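Acetyl-CoA acetyltransferase A (Ascaris suum, PDB 6BJA) probably catalyses the thiolase reaction, the reversible transfer of an acetyl group between two acetyl-CoA molecules, and binds coenzyme A. Local coordinates at residues Y12-V17 with G274-I279; E186-A191 with A350-H355; W320-A325 with R343-G348. All coordinates share one frame; numbering follows the deposited sequence.

Interaction 1: Y12-V17 with G274-I279; sequences YILSAV and GRLKPI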
loop_
_atom_site.group_PDB
_atom_site.type_symbol
_atom_site.label_atom_id
_atom_site.label_comp_id
_atom_site.label_asym_id
_atom_site.label_seq_id
_atom_site.Cartn_x
_atom_site.Cartn_y
_atom_site.Cartn_z
ATOM N N TYR A 12 3.032 -37.622 29.339
ATOM C CA TYR A 12 1.752 -38.140 28.853
ATOM C C TYR A 12 0.958 -37.086 28.114
ATOM O O TYR A 12 1.056 -35.899 28.415
ATOM C CB TYR A 12 0.924 -38.675 30.016
ATOM C CG TYR A 12 1.525 -39.909 30.627
ATOM C CD1 TYR A 12 2.431 -39.806 31.673
ATOM C CD2 TYR A 12 1.198 -41.173 30.157
ATOM C CE1 TYR A 12 2.992 -40.936 32.243
ATOM C CE2 TYR A 12 1.759 -42.306 30.711
ATOM C CZ TYR A 12 2.654 -42.177 31.758
ATOM O OH TYR A 12 3.212 -43.301 32.310
ATOM N N ILE A 13 0.185 -37.541 27.132
ATOM C CA ILE A 13 -0.790 -36.713 26.441
ATOM C C ILE A 13 -2.137 -36.919 27.121
ATOM O O ILE A 13 -2.635 -38.038 27.135
ATOM C CB ILE A 13 -0.877 -37.099 24.952
ATOM C CG1 ILE A 13 0.458 -36.805 24.264
ATOM C CG2 ILE A 13 -1.997 -36.351 24.256
ATOM C CD1 ILE A 13 0.602 -37.358 22.870
ATOM N N LEU A 14 -2.712 -35.862 27.678
ATOM C CA LEU A 14 -4.019 -35.960 28.338
ATOM C C LEU A 14 -5.158 -35.709 27.373
ATOM O O LEU A 14 -6.247 -36.262 27.544
ATOM C CB LEU A 14 -4.121 -34.976 29.484
ATOM C CG LEU A 14 -3.096 -35.128 30.607
ATOM C CD1 LEU A 14 -3.437 -34.176 31.744
ATOM C CD2 LEU A 14 -3.034 -36.568 31.110
ATOM N N SER A 15 -4.907 -34.880 26.362
ATOM C CA SER A 15 -5.915 -34.499 25.397
ATOM C C SER A 15 -5.243 -34.065 24.115
ATOM O O SER A 15 -4.081 -33.649 24.131
ATOM C CB SER A 15 -6.800 -33.377 25.931
ATOM O OG SER A 15 -6.037 -32.213 26.195
ATOM N N ALA A 16 -6.007 -34.145 23.029
ATOM C CA ALA A 16 -5.497 -33.892 21.672
ATOM C C ALA A 16 -6.696 -33.572 20.781
ATOM O O ALA A 16 -7.530 -34.436 20.521
ATOM C CB ALA A 16 -4.748 -35.086 21.159
ATOM N N VAL A 17 -6.833 -32.296 20.421
ATOM C CA VAL A 17 -7.992 -31.826 19.680
ATOM C C VAL A 17 -7.574 -30.892 18.550
ATOM O O VAL A 17 -6.465 -30.333 18.569
ATOM C CB VAL A 17 -9.014 -31.092 20.581
ATOM C CG1 VAL A 17 -9.535 -32.021 21.670
ATOM C CG2 VAL A 17 -8.416 -29.859 21.195
ATOM N N GLY A 274 -3.282 -37.420 40.321
ATOM C CA GLY A 274 -4.617 -37.034 39.906
ATOM C C GLY A 274 -5.536 -38.186 39.565
ATOM O O GLY A 274 -6.707 -37.969 39.262
ATOM N N ARG A 275 -5.011 -39.406 39.610
ATOM C CA ARG A 275 -5.740 -40.580 39.164
ATOM C C ARG A 275 -6.249 -40.398 37.730
ATOM O O ARG A 275 -7.364 -40.790 37.391
ATOM C CB ARG A 275 -6.895 -40.866 40.120
ATOM C CG ARG A 275 -6.457 -40.953 41.570
ATOM C CD ARG A 275 -7.622 -41.310 42.473
ATOM N NE ARG A 275 -8.216 -42.589 42.091
ATOM C CZ ARG A 275 -9.326 -43.096 42.621
ATOM N NH1 ARG A 275 -9.986 -42.434 43.564
ATOM N NH2 ARG A 275 -9.779 -44.269 42.200
ATOM N N LEU A 276 -5.415 -39.804 36.884
ATOM C CA LEU A 276 -5.798 -39.522 35.508
ATOM C C LEU A 276 -5.670 -40.723 34.589
ATOM O O LEU A 276 -4.944 -41.677 34.875
ATOM C CB LEU A 276 -4.947 -38.379 34.947
ATOM C CG LEU A 276 -4.940 -37.095 35.760
ATOM C CD1 LEU A 276 -4.085 -36.038 35.083
ATOM C CD2 LEU A 276 -6.367 -36.575 35.986
ATOM N N LYS A 277 -6.389 -40.640 33.471
ATOM C CA LYS A 277 -6.373 -41.630 32.413
ATOM C C LYS A 277 -5.851 -41.000 31.133
ATOM O O LYS A 277 -6.621 -40.691 30.227
ATOM C CB LYS A 277 -7.778 -42.187 32.166
ATOM C CG LYS A 277 -8.248 -43.201 33.210
ATOM C CD LYS A 277 -9.520 -43.947 32.751
ATOM C CE LYS A 277 -9.404 -44.446 31.299
ATOM N NZ LYS A 277 -10.388 -45.501 30.945
ATOM N N PRO A 278 -4.535 -40.797 31.055
ATOM C CA PRO A 278 -3.994 -40.208 29.828
ATOM C C PRO A 278 -4.310 -41.044 28.595
ATOM O O PRO A 278 -4.452 -42.269 28.697
ATOM C CB PRO A 278 -2.490 -40.181 30.087
ATOM C CG PRO A 278 -2.254 -41.181 31.161
ATOM C CD PRO A 278 -3.480 -41.164 32.010
ATOM N N ILE A 279 -4.403 -40.407 27.432
ATOM C CA ILE A 279 -4.735 -41.150 26.228
ATOM C C ILE A 279 -3.507 -41.674 25.488
ATOM O O ILE A 279 -3.602 -42.663 24.765
ATOM C CB ILE A 279 -5.626 -40.315 25.289
ATOM C CG1 ILE A 279 -4.929 -39.043 24.797
ATOM C CG2 ILE A 279 -6.935 -39.996 26.021
ATOM C CD1 ILE A 279 -5.792 -38.238 23.822
HETATM O O HOH W 1 -6.559 -37.885 29.700
#
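Ile279 lies against the backbone of residues 13 to 16, and its side chain follows the strand step by step. CB lies beyond the carbonyl oxygen of Ile13, at 4.2 Å, and CG1, held between the backbone N and the carbonyl carbon (chi1 62°), comes within 3.4 Å of Ile13 O while also meeting Ile13 CG2. The CG2 branch turns the other way, toward Leu14 O. At the tip, CD1 continues along the strand and rests 4.1 Å from Ser15 CA, next to Ala16 N and close to the methyl group of Ala16. The same carbonyl that CG1 touches is bound by the backbone of the loop: Ile279 N donates to Ile13 O over 3.0 Å, along a bent path with an N-H...O angle of 139°.

Pro278 fits between Tyr12 and Leu14. Its CG lies 3.6 Å from Tyr12 CD2 and its CB touches Tyr12 CB, whereas Leu14 CD2 approaches that same proline CB at 3.8 Å. The other methyl of Leu14, CD1, meets Leu276 CD1 at 3.9 Å, the two leucine side chains crossing at about a right angle. A water donates to both Leu14 O and Lys277 O and so ties together two carbonyls that could not bond directly.

Leu14 has helical backbone angles, and both it and Ser15 bond to Val264, consistent with a beta bulge in strand 11-23. That strand runs between the mutually parallel strands 257-267 and 280-289, and the loop 274-279, leaving helix 268-274 through a Schellman motif, completes with that helix a beta-alpha-beta crossover that skips over it. Helix 357-371 packs against Ile13, Ala16 and Ile279, while helix 33-48 meets the side chains of Leu14 and Ser15.

Interaction 2: E186-A191 with A350-H355; sequences ESYRKA and AVALGH. With COA (coenzyme A), chain C.
Tyr188 lays one face of its ring over Ala352, whose CA sits 3.9 Å from the ring centroid and only 12° off the normal, a CH-pi contact made almost squarely over the centre. The methyl group of Ala352 lies nearer the root of the ring, 3.8 Å from Tyr188 CD1, and is pressed at the same time toward the helix backbone, 3.5 Å from Ser187 O. One turn further on, Ala191 CB touches this methyl and also Leu353 CD2, the latter at 3.7 Å. With small residues on both sides, the short helix 350-353 can come very close to helix 177-197.

This short helix leads into the Gly-His-Pro motif of thiolases: Gly354 leaves the helical conformation with positive phi, and His355 is the predicted proton acceptor. Its ring meets coenzyme A at the edge, with His355 CD2 3.7 Å from C2P of the ligand, and ND1 is bonded to Ser360.

Tyr188 reaches the other end of coenzyme A. CG stands anti to the carbonyl carbon (chi1 -81°), which carries the ring across Ala352 to place Tyr188 OH 3.0 Å from the adenine N6A; this hydroxyl is hydrogen-bonded to Glu224. Ser187 OG touches Ala352 CB and is bonded to Glu324 OE1 and to Gly349 N.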
loop_
_atom_site.group_PDB
_atom_site.type_symbol
_atom_site.label_atom_id
_atom_site.label_comp_id
_atom_site.label_asym_id
_atom_site.label_seq_id
_atom_site.Cartn_x
_atom_site.Cartn_y
_atom_site.Cartn_z
ATOM N N GLU A 186 -5.846 -40.604 -3.784
ATOM C CA GLU A 186 -6.053 -41.540 -2.678
ATOM C C GLU A 186 -6.097 -40.835 -1.303
ATOM O O GLU A 186 -6.825 -41.274 -0.401
ATOM C CB GLU A 186 -4.969 -42.603 -2.695
ATOM C CG GLU A 186 -5.012 -43.648 -1.585
ATOM C CD GLU A 186 -6.214 -44.592 -1.634
ATOM O OE1 GLU A 186 -7.054 -44.468 -2.533
ATOM O OE2 GLU A 186 -6.303 -45.436 -0.730
ATOM N N SER A 187 -5.331 -39.757 -1.142
ATOM C CA SER A 187 -5.419 -38.978 0.093
ATOM C C SER A 187 -6.842 -38.423 0.234
ATOM O O SER A 187 -7.438 -38.477 1.320
ATOM C CB SER A 187 -4.373 -37.867 0.099
ATOM O OG SER A 187 -4.357 -37.218 1.355
ATOM N N TYR A 188 -7.396 -37.924 -0.870
ATOM C CA TYR A 188 -8.759 -37.414 -0.880
ATOM C C TYR A 188 -9.729 -38.548 -0.592
ATOM O O TYR A 188 -10.706 -38.356 0.139
ATOM C CB TYR A 188 -9.101 -36.755 -2.221
ATOM C CG TYR A 188 -8.606 -35.339 -2.404
ATOM C CD1 TYR A 188 -9.338 -34.249 -1.940
ATOM C CD2 TYR A 188 -7.415 -35.094 -3.062
ATOM C CE1 TYR A 188 -8.899 -32.956 -2.131
ATOM C CE2 TYR A 188 -6.950 -33.820 -3.244
ATOM C CZ TYR A 188 -7.682 -32.742 -2.782
ATOM O OH TYR A 188 -7.183 -31.478 -3.001
ATOM N N ARG A 189 -9.495 -39.733 -1.163
ATOM C CA ARG A 189 -10.416 -40.846 -0.917
ATOM C C ARG A 189 -10.463 -41.227 0.551
ATOM O O ARG A 189 -11.550 -41.453 1.113
ATOM C CB ARG A 189 -10.021 -42.066 -1.736
ATOM C CG ARG A 189 -11.071 -43.164 -1.680
ATOM C CD ARG A 189 -10.522 -44.474 -2.208
ATOM N NE ARG A 189 -9.502 -45.045 -1.342
ATOM C CZ ARG A 189 -9.724 -45.563 -0.143
ATOM N NH1 ARG A 189 -10.959 -45.614 0.362
ATOM N NH2 ARG A 189 -8.725 -46.060 0.551
ATOM N N LYS A 190 -9.293 -41.293 1.175
ATOM C CA LYS A 190 -9.194 -41.681 2.569
ATOM C C LYS A 190 -9.835 -40.623 3.453
ATOM O O LYS A 190 -10.485 -40.969 4.441
ATOM C CB LYS A 190 -7.736 -41.927 2.973
ATOM C CG LYS A 190 -7.173 -43.194 2.327
ATOM C CD LYS A 190 -5.795 -43.553 2.881
ATOM C CE LYS A 190 -4.784 -42.485 2.552
ATOM N NZ LYS A 190 -3.398 -42.846 2.981
ATOM N N ALA A 191 -9.678 -39.349 3.086
ATOM C CA ALA A 191 -10.271 -38.263 3.882
ATOM C C ALA A 191 -11.772 -38.318 3.780
ATOM O O ALA A 191 -12.480 -38.161 4.785
ATOM C CB ALA A 191 -9.782 -36.922 3.415
ATOM N N ALA A 350 -2.499 -34.022 4.418
ATOM C CA ALA A 350 -2.671 -32.619 4.098
ATOM C C ALA A 350 -2.978 -32.288 2.634
ATOM O O ALA A 350 -3.512 -31.218 2.354
ATOM C CB ALA A 350 -1.425 -31.861 4.536
ATOM N N VAL A 351 -2.665 -33.171 1.693
ATOM C CA VAL A 351 -3.023 -32.879 0.316
ATOM C C VAL A 351 -4.551 -32.809 0.165
ATOM O O VAL A 351 -5.066 -32.032 -0.642
ATOM C CB VAL A 351 -2.416 -33.920 -0.633
ATOM C CG1 VAL A 351 -3.049 -33.865 -2.013
ATOM C CG2 VAL A 351 -0.934 -33.647 -0.759
ATOM N N ALA A 352 -5.261 -33.588 0.977
ATOM C CA ALA A 352 -6.713 -33.586 0.990
ATOM C C ALA A 352 -7.288 -32.767 2.138
ATOM O O ALA A 352 -8.389 -32.243 2.026
ATOM C CB ALA A 352 -7.235 -35.009 1.082
ATOM N N LEU A 353 -6.581 -32.701 3.265
ATOM C CA LEU A 353 -7.157 -32.081 4.476
ATOM C C LEU A 353 -6.753 -30.611 4.630
ATOM O O LEU A 353 -7.423 -29.879 5.349
ATOM C CB LEU A 353 -6.729 -32.840 5.734
ATOM C CG LEU A 353 -7.160 -34.306 5.831
ATOM C CD1 LEU A 353 -6.570 -35.023 7.041
ATOM C CD2 LEU A 353 -8.663 -34.394 5.890
ATOM N N GLY A 354 -5.687 -30.198 3.962
ATOM C CA GLY A 354 -5.205 -28.823 4.071
ATOM C C GLY A 354 -4.004 -28.713 4.980
ATOM O O GLY A 354 -3.719 -29.614 5.758
ATOM N N HIS A 355 -3.280 -27.602 4.866
ATOM C CA HIS A 355 -1.995 -27.467 5.537
ATOM C C HIS A 355 -1.828 -26.068 6.133
ATOM O O HIS A 355 -1.096 -25.253 5.575
ATOM C CB HIS A 355 -0.872 -27.775 4.537
ATOM C CG HIS A 355 0.510 -27.774 5.111
ATOM N ND1 HIS A 355 0.787 -27.783 6.461
ATOM C CD2 HIS A 355 1.705 -27.714 4.480
ATOM C CE1 HIS A 355 2.101 -27.775 6.634
ATOM N NE2 HIS A 355 2.675 -27.737 5.448
HETATM N N1A COA C . -8.485 -31.268 -8.091
HETATM C C2A COA C . -8.673 -30.800 -9.338
HETATM N N3A COA C . -8.277 -29.585 -9.744
HETATM C C4A COA C . -7.645 -28.742 -8.902
HETATM C C5A COA C . -7.390 -29.174 -7.524
HETATM C C6A COA C . -7.857 -30.528 -7.149
HETATM N N6A COA C . -7.665 -31.020 -5.908
HETATM N N7A COA C . -6.757 -28.148 -6.919
HETATM C C8A COA C . -6.621 -27.152 -7.832
HETATM N N9A COA C . -7.152 -27.517 -9.025
HETATM C C1B COA C . -7.232 -26.728 -10.284
HETATM C C2B COA C . -8.208 -25.578 -10.094
HETATM O O2B COA C . -9.500 -25.886 -10.625
HETATM C C3B COA C . -7.604 -24.403 -10.832
HETATM O O3B COA C . -8.434 -24.105 -11.962
HETATM P P3B COA C . -8.035 -24.191 -13.514
HETATM O O7A COA C . -7.387 -25.532 -13.770
HETATM O O8A COA C . -9.303 -24.079 -14.330
HETATM O O9A COA C . -7.081 -23.075 -13.861
HETATM C C4B COA C . -6.146 -24.798 -11.081
HETATM O O4B COA C . -5.976 -26.158 -10.672
HETATM C C5B COA C . -5.231 -23.951 -10.216
HETATM O O5B COA C . -5.539 -24.297 -8.869
HETATM P P1A COA C . -5.997 -23.227 -7.751
HETATM O O1A COA C . -7.119 -22.335 -8.226
HETATM O O2A COA C . -6.407 -23.939 -6.479
HETATM O O3A COA C . -4.740 -22.293 -7.461
HETATM P P2A COA C . -4.973 -20.853 -6.793
HETATM O O4A COA C . -5.711 -19.945 -7.754
HETATM O O5A COA C . -5.711 -20.972 -5.476
HETATM O O6A COA C . -3.486 -20.323 -6.540
HETATM C CBP COA C . -2.090 -20.519 -4.646
HETATM C CCP COA C . -2.572 -21.208 -5.904
HETATM C CDP COA C . -1.421 -19.230 -5.067
HETATM C CEP COA C . -3.253 -20.115 -3.735
HETATM C CAP COA C . -1.004 -21.377 -3.970
HETATM O OAP COA C . -0.394 -20.584 -2.941
HETATM C C9P COA C . -1.517 -22.684 -3.400
HETATM O O9P COA C . -2.709 -22.886 -3.230
HETATM N N8P COA C . -0.647 -23.642 -3.070
HETATM C C7P COA C . 0.790 -23.563 -3.225
HETATM C C6P COA C . 1.396 -24.952 -3.092
HETATM C C5P COA C . 2.202 -24.995 -1.823
HETATM O O5P COA C . 3.415 -24.797 -1.838
HETATM N N4P COA C . 1.512 -25.213 -0.712
HETATM C C3P COA C . 2.170 -25.176 0.581
HETATM C C2P COA C . 2.575 -26.526 1.122
HETATM S S1P COA C . 4.255 -26.445 1.773
#

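Interaction 3: W320-A325 with R343-G348; sequences WEINEA and RVNVRG
Trp320 and Val344 pair their backbones in a single parallel bridge: Trp320 N donates to Arg343 O, and Asn345 N to Trp320 O. The segment 343-348 thereby adds to the flank of strand 319-322, the outermost on this side of the sheet within the chain.

Side-chain hydrogen bonds centre on Asn345. Its CG is anti to the carbonyl carbon (chi1 -63°), which turns the amide toward the strand, where it grips both backbone groups of Ile322: OD1 accepts from Ile322 N on a lone pair at 2.9 Å, while ND2 donates to Ile322 O. The second N-H of ND2 goes to Glu324 OE2, also at 2.9 Å, meeting it from above the carboxylate plane; Tyr183 OH is a further partner of this oxygen.

Waters link Glu321 to the turn 345-348. Glu321 OE2 accepts from two waters, one bound also by Trp320 O and Val346 N, the other by Arg347 N and Gly348 O.

Apolar contact is lighter: Ile322 CG2 lies beside Val344 CG1 at 3.6 Å, and Val344 CG2 meets Trp320 CB.

Three bonds to one amide fix its rotation, so that Asn345 continues the pairing of the strand by side chain and positions the Glu324 carboxylate of the thiolase Asn-Glu-Ala-Phe motif.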
loop_
_atom_site.group_PDB
_atom_site.type_symbol
_atom_site.label_atom_id
_atom_site.label_comp_id
_atom_site.label_asym_id
_atom_site.label_seq_id
_atom_site.Cartn_x
_atom_site.Cartn_y
_atom_site.Cartn_z
ATOM N N TRP A 320 1.462 -44.571 10.892
ATOM C CA TRP A 320 2.342 -43.460 10.565
ATOM C C TRP A 320 1.525 -42.270 10.141
ATOM O O TRP A 320 0.534 -42.424 9.430
ATOM C CB TRP A 320 3.300 -43.828 9.425
ATOM C CG TRP A 320 4.132 -45.004 9.693
ATOM C CD1 TRP A 320 3.775 -46.307 9.514
ATOM C CD2 TRP A 320 5.482 -45.016 10.163
ATOM N NE1 TRP A 320 4.814 -47.131 9.864
ATOM C CE2 TRP A 320 5.868 -46.368 10.278
ATOM C CE3 TRP A 320 6.386 -44.015 10.534
ATOM C CZ2 TRP A 320 7.145 -46.736 10.713
ATOM C CZ3 TRP A 320 7.642 -44.387 10.966
ATOM C CH2 TRP A 320 8.001 -45.734 11.073
ATOM N N GLU A 321 1.959 -41.077 10.573
ATOM C CA GLU A 321 1.514 -39.833 9.970
ATOM C C GLU A 321 2.727 -39.138 9.389
ATOM O O GLU A 321 3.656 -38.800 10.139
ATOM C CB GLU A 321 0.830 -38.906 10.976
ATOM C CG GLU A 321 -0.570 -39.312 11.355
ATOM C CD GLU A 321 -1.607 -39.058 10.269
ATOM O OE1 GLU A 321 -1.581 -37.988 9.630
ATOM O OE2 GLU A 321 -2.487 -39.915 10.074
ATOM N N ILE A 322 2.714 -38.921 8.081
ATOM C CA ILE A 322 3.752 -38.122 7.414
ATOM C C ILE A 322 3.054 -36.929 6.807
ATOM O O ILE A 322 2.153 -37.070 5.996
ATOM C CB ILE A 322 4.553 -38.912 6.313
ATOM C CG1 ILE A 322 5.499 -37.993 5.545
ATOM C CG2 ILE A 322 3.625 -39.605 5.315
ATOM C CD1 ILE A 322 6.582 -37.391 6.392
ATOM N N ASN A 323 3.411 -35.724 7.243
ATOM C CA ASN A 323 2.663 -34.582 6.760
ATOM C C ASN A 323 2.876 -34.421 5.262
ATOM O O ASN A 323 4.016 -34.412 4.776
ATOM C CB ASN A 323 3.041 -33.293 7.496
ATOM C CG ASN A 323 2.111 -32.138 7.142
ATOM O OD1 ASN A 323 2.547 -31.072 6.687
ATOM N ND2 ASN A 323 0.839 -32.351 7.332
ATOM N N GLU A 324 1.770 -34.278 4.543
ATOM C CA GLU A 324 1.798 -34.262 3.073
ATOM C C GLU A 324 1.962 -32.853 2.536
ATOM O O GLU A 324 1.025 -32.297 1.963
ATOM C CB GLU A 324 0.524 -34.879 2.486
ATOM C CG GLU A 324 0.284 -36.279 2.938
ATOM C CD GLU A 324 -0.988 -36.880 2.366
ATOM O OE1 GLU A 324 -1.868 -36.137 1.856
ATOM O OE2 GLU A 324 -1.111 -38.109 2.492
ATOM N N ALA A 325 3.152 -32.278 2.697
ATOM C CA ALA A 325 3.413 -30.991 2.091
ATOM C C ALA A 325 3.110 -31.097 0.604
ATOM O O ALA A 325 2.488 -30.214 0.017
ATOM C CB ALA A 325 4.837 -30.570 2.335
ATOM N N ARG A 343 -0.684 -48.415 6.095
ATOM C CA ARG A 343 -0.507 -47.993 7.500
ATOM C C ARG A 343 -0.102 -46.549 7.620
ATOM O O ARG A 343 0.287 -46.117 8.715
ATOM C CB ARG A 343 0.562 -48.816 8.196
ATOM C CG ARG A 343 0.220 -50.279 8.288
ATOM C CD ARG A 343 1.316 -51.037 9.006
ATOM N NE ARG A 343 0.795 -52.252 9.620
ATOM C CZ ARG A 343 1.402 -52.915 10.600
ATOM N NH1 ARG A 343 2.569 -52.490 11.080
ATOM N NH2 ARG A 343 0.836 -54.007 11.100
ATOM N N VAL A 344 -0.184 -45.824 6.511
ATOM C CA VAL A 344 0.315 -44.444 6.453
ATOM C C VAL A 344 -0.826 -43.471 6.119
ATOM O O VAL A 344 -1.549 -43.635 5.143
ATOM C CB VAL A 344 1.449 -44.294 5.420
ATOM C CG1 VAL A 344 1.989 -42.860 5.425
ATOM C CG2 VAL A 344 2.579 -45.263 5.725
ATOM N N ASN A 345 -0.985 -42.453 6.961
ATOM C CA ASN A 345 -2.026 -41.438 6.799
ATOM C C ASN A 345 -3.383 -42.077 6.522
ATOM O O ASN A 345 -4.013 -41.788 5.511
ATOM C CB ASN A 345 -1.669 -40.468 5.678
ATOM C CG ASN A 345 -0.411 -39.678 5.977
ATOM O OD1 ASN A 345 0.172 -39.814 7.052
ATOM N ND2 ASN A 345 0.032 -38.871 5.018
ATOM N N VAL A 346 -3.830 -42.917 7.437
ATOM C CA VAL A 346 -4.967 -43.769 7.121
ATOM C C VAL A 346 -6.294 -43.025 7.000
ATOM O O VAL A 346 -7.261 -43.583 6.436
ATOM C CB VAL A 346 -5.111 -44.922 8.156
ATOM C CG1 VAL A 346 -3.885 -45.804 8.116
ATOM C CG2 VAL A 346 -5.362 -44.404 9.560
ATOM N N ARG A 347 -6.350 -41.793 7.519
ATOM C CA ARG A 347 -7.534 -40.963 7.397
ATOM C C ARG A 347 -7.320 -39.808 6.422
ATOM O O ARG A 347 -8.102 -38.870 6.369
ATOM C CB ARG A 347 -7.955 -40.490 8.793
ATOM C CG ARG A 347 -8.605 -41.674 9.510
ATOM C CD ARG A 347 -8.742 -41.483 10.985
ATOM N NE ARG A 347 -9.069 -42.779 11.580
ATOM C CZ ARG A 347 -9.306 -42.951 12.879
ATOM N NH1 ARG A 347 -9.277 -41.907 13.721
ATOM N NH2 ARG A 347 -9.582 -44.178 13.321
ATOM N N GLY A 348 -6.292 -39.932 5.586
ATOM C CA GLY A 348 -5.968 -38.895 4.625
ATOM C C GLY A 348 -4.913 -37.979 5.207
ATOM O O GLY A 348 -4.649 -38.011 6.391
HETATM O O HOH W 2 -2.208 -42.837 9.907
HETATM O O HOH W 3 -4.556 -39.950 8.477
HETATM O O HOH W 4 -3.277 -36.642 8.368
HETATM O O HOH W 5 -0.028 -36.704 7.917
#

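How the interactions relate
Interaction 1 lies far from the coenzyme A pocket and the predicted catalytic residues, partly buried, its centre about 23 Å from that of interaction 3 and 28 Å from that of interaction 2. Interactions 1 and 3 reach the same sheet, the former at the inner strand 11-23, the latter at the outermost strand 319-322. Interactions 2 and 3 are both buried, have centres about 9 Å apart and touch: Lys190 NZ bonds to Asn345 O, and Glu324 OE1 accepts from Val351 N. Chemistry follows place: mostly aliphatic packing in interaction 1, close packing of small residues beside coenzyme A in interaction 2, and an amide-carboxylate network with bound water in interaction 3.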